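Long-range contact in putative aminotransferase (Actinomadura melliaura, PDB 4ZWV), which is a putative PLP-dependent sugar aminotransferase, probably transferring an amino group in biosynthesis of the aminopentose of the indolocarbazole AT2433: residues Ile5-Ala11 with Leu350-Leu356. Sequence-based numbering, arbitrary orientation.
Sequences IPLFKVA and LPVGWWL
Trp-355 hydrogen-bonds across to the N-terminal arm: its indole NE1 donates to the carbonyl O of Pro-6 at 2.9 Å. The bond is bent, 137° at the hydrogen, with the donor tilted out of the carbonyl plane. Two waters bridge the segments. One accepts from Val-352 N and lies 2.8 Å from Leu-7 O, one of several acceptors competing for its protons; the other gives a proton to Lys-9 O and takes one from Trp-354 NE1.

CB of Lys-9 sits over one face of the Trp-355 indole as a CH-pi contact, 3.8 Å from the centroid of the six-membered ring, while CA of Gly-353 lies against the opposite face, toward the rim. Lys-9, its CG set opposite the backbone N (chi1 -171°), runs its aliphatic chain along the indole, CD arriving 3.6 Å from Trp-355 CB. Replacing Trp-355 by alanine would probably leave Pro-6 O without its indole donor and open a gap between Lys-9 and Gly-353. Ala-11 CB approaches Trp-354 CZ2 obliquely at 3.6 Å.

Apolar packing closes the other end. CG2 of Ile-5 is pressed tightly against Leu-356 CD2, 3.4 Å away, and also meets Pro-351 CB; Leu-7 CD1 rests on the backbone between Leu-350 and Pro-351.

Gly-353 to Leu-356 form a type I turn, which presents both indoles to the arm. Asn-266 and Tyr-270 of helix 243-273 hydrogen-bond to the carbonyls of Val-352 and Pro-351, respectively. Two loops thus meet in the fold of a PLP-dependent DegT/DnrJ/EryC1-family aminotransferase: the N-terminal arm lies on the C-terminal part of the chain and brings the Phe-8 side chain to about 6 Å from that of His-164, which binds pyridoxal phosphate in this protein, though the cofactor is absent from this chain.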
loop_
_atom_site.group_PDB
_atom_site.type_symbol
_atom_site.label_atom_id
_atom_site.label_comp_id
_atom_site.label_asym_id
_atom_site.label_seq_id
_atom_site.Cartn_x
_atom_site.Cartn_y
_atom_site.Cartn_z
ATOM N N ILE A 5 -19.368 23.914 8.598
ATOM C CA ILE A 5 -19.706 22.568 9.029
ATOM C C ILE A 5 -19.213 21.579 7.980
ATOM O O ILE A 5 -19.712 21.586 6.856
ATOM C CB ILE A 5 -21.224 22.417 9.220
ATOM C CG1 ILE A 5 -21.717 23.366 10.316
ATOM C CG2 ILE A 5 -21.563 20.982 9.554
ATOM C CD1 ILE A 5 -23.234 23.495 10.386
ATOM N N PRO A 6 -18.216 20.737 8.326
ATOM C CA PRO A 6 -17.621 19.850 7.321
ATOM C C PRO A 6 -18.439 18.584 7.063
ATOM O O PRO A 6 -19.192 18.130 7.927
ATOM C CB PRO A 6 -16.256 19.502 7.933
ATOM C CG PRO A 6 -16.510 19.536 9.409
ATOM C CD PRO A 6 -17.549 20.614 9.638
ATOM N N LEU A 7 -18.275 18.027 5.870
ATOM C CA LEU A 7 -18.961 16.812 5.464
ATOM C C LEU A 7 -18.287 15.589 6.080
ATOM O O LEU A 7 -18.940 14.578 6.347
ATOM C CB LEU A 7 -18.982 16.727 3.934
ATOM C CG LEU A 7 -19.741 15.596 3.257
ATOM C CD1 LEU A 7 -21.189 15.573 3.731
ATOM C CD2 LEU A 7 -19.672 15.785 1.738
ATOM N N PHE A 8 -16.975 15.707 6.302
ATOM C CA PHE A 8 -16.143 14.646 6.871
ATOM C C PHE A 8 -15.251 15.255 7.946
ATOM O O PHE A 8 -14.908 16.434 7.872
ATOM C CB PHE A 8 -15.246 13.977 5.812
ATOM C CG PHE A 8 -15.921 13.719 4.486
ATOM C CD1 PHE A 8 -16.701 12.590 4.298
ATOM C CD2 PHE A 8 -15.731 14.584 3.418
ATOM C CE1 PHE A 8 -17.303 12.344 3.074
ATOM C CE2 PHE A 8 -16.331 14.345 2.195
ATOM C CZ PHE A 8 -17.115 13.222 2.024
ATOM N N LYS A 9 -14.848 14.458 8.929
ATOM C CA LYS A 9 -13.934 14.951 9.960
ATOM C C LYS A 9 -13.196 13.785 10.593
ATOM O O LYS A 9 -13.756 12.703 10.758
ATOM C CB LYS A 9 -14.700 15.756 11.021
ATOM C CG LYS A 9 -13.816 16.497 12.014
ATOM C CD LYS A 9 -14.648 17.444 12.872
ATOM C CE LYS A 9 -13.831 18.081 13.974
ATOM N NZ LYS A 9 -12.805 19.001 13.419
ATOM N N VAL A 10 -11.929 13.999 10.935
ATOM C CA VAL A 10 -11.130 12.947 11.551
ATOM C C VAL A 10 -11.486 12.769 13.024
ATOM O O VAL A 10 -11.561 13.743 13.771
ATOM C CB VAL A 10 -9.623 13.252 11.430
ATOM C CG1 VAL A 10 -8.810 12.152 12.094
ATOM C CG2 VAL A 10 -9.226 13.394 9.975
ATOM N N ALA A 11 -11.725 11.525 13.436
ATOM C CA ALA A 11 -11.947 11.221 14.845
ATOM C C ALA A 11 -10.712 10.540 15.438
ATOM O O ALA A 11 -10.579 9.316 15.374
ATOM C CB ALA A 11 -13.179 10.334 15.017
ATOM N N LEU A 350 -25.045 15.409 2.788
ATOM C CA LEU A 350 -25.062 16.398 3.864
ATOM C C LEU A 350 -24.271 15.923 5.081
ATOM O O LEU A 350 -24.189 14.725 5.346
ATOM C CB LEU A 350 -26.503 16.701 4.281
ATOM C CG LEU A 350 -27.425 17.229 3.182
ATOM C CD1 LEU A 350 -28.846 17.364 3.699
ATOM C CD2 LEU A 350 -26.909 18.564 2.689
ATOM N N PRO A 351 -23.677 16.864 5.827
ATOM C CA PRO A 351 -22.970 16.475 7.054
ATOM C C PRO A 351 -23.912 15.832 8.057
ATOM O O PRO A 351 -24.997 16.364 8.293
ATOM C CB PRO A 351 -22.439 17.808 7.598
ATOM C CG PRO A 351 -22.418 18.731 6.419
ATOM C CD PRO A 351 -23.595 18.314 5.578
ATOM N N VAL A 352 -23.499 14.723 8.658
ATOM C CA VAL A 352 -24.381 14.033 9.591
ATOM C C VAL A 352 -23.602 13.445 10.776
ATOM O O VAL A 352 -24.172 12.846 11.679
ATOM C CB VAL A 352 -25.177 12.924 8.847
ATOM C CG1 VAL A 352 -24.292 11.717 8.576
ATOM C CG2 VAL A 352 -26.429 12.519 9.624
ATOM N N GLY A 353 -22.288 13.638 10.786
ATOM C CA GLY A 353 -21.447 12.972 11.769
ATOM C C GLY A 353 -21.448 13.482 13.203
ATOM O O GLY A 353 -22.169 14.426 13.556
ATOM N N TRP A 354 -20.616 12.846 14.033
ATOM C CA TRP A 354 -20.566 13.096 15.480
ATOM C C TRP A 354 -20.175 14.524 15.858
ATOM O O TRP A 354 -20.425 14.959 16.979
ATOM C CB TRP A 354 -19.577 12.126 16.142
ATOM C CG TRP A 354 -18.219 12.191 15.504
ATOM C CD1 TRP A 354 -17.754 11.396 14.501
ATOM C CD2 TRP A 354 -17.166 13.124 15.799
ATOM N NE1 TRP A 354 -16.469 11.766 14.157
ATOM C CE2 TRP A 354 -16.091 12.827 14.937
ATOM C CE3 TRP A 354 -17.029 14.182 16.709
ATOM C CZ2 TRP A 354 -14.898 13.540 14.960
ATOM C CZ3 TRP A 354 -15.840 14.892 16.724
ATOM C CH2 TRP A 354 -14.794 14.564 15.857
ATOM N N TRP A 355 -19.553 15.241 14.929
ATOM C CA TRP A 355 -19.049 16.590 15.188
ATOM C C TRP A 355 -20.148 17.641 15.099
ATOM O O TRP A 355 -19.930 18.810 15.409
ATOM C CB TRP A 355 -17.926 16.931 14.205
ATOM C CG TRP A 355 -18.354 16.820 12.777
ATOM C CD1 TRP A 355 -18.887 17.810 12.002
ATOM C CD2 TRP A 355 -18.306 15.646 11.955
ATOM N NE1 TRP A 355 -19.167 17.325 10.741
ATOM C CE2 TRP A 355 -18.821 16.001 10.689
ATOM C CE3 TRP A 355 -17.872 14.330 12.162
ATOM C CZ2 TRP A 355 -18.908 15.093 9.634
ATOM C CZ3 TRP A 355 -17.958 13.431 11.113
ATOM C CH2 TRP A 355 -18.478 13.813 9.867
ATOM N N LEU A 356 -21.325 17.220 14.656
ATOM C CA LEU A 356 -22.475 18.107 14.589
ATOM C C LEU A 356 -23.087 18.403 15.960
ATOM O O LEU A 356 -23.626 17.505 16.608
ATOM C CB LEU A 356 -23.542 17.492 13.691
ATOM C CG LEU A 356 -23.408 17.559 12.181
ATOM C CD1 LEU A 356 -24.653 16.957 11.558
ATOM C CD2 LEU A 356 -23.272 18.991 11.766
HETATM O O HOH W 1 -21.175 13.356 7.486
HETATM O O HOH W 2 -15.076 10.671 11.779
#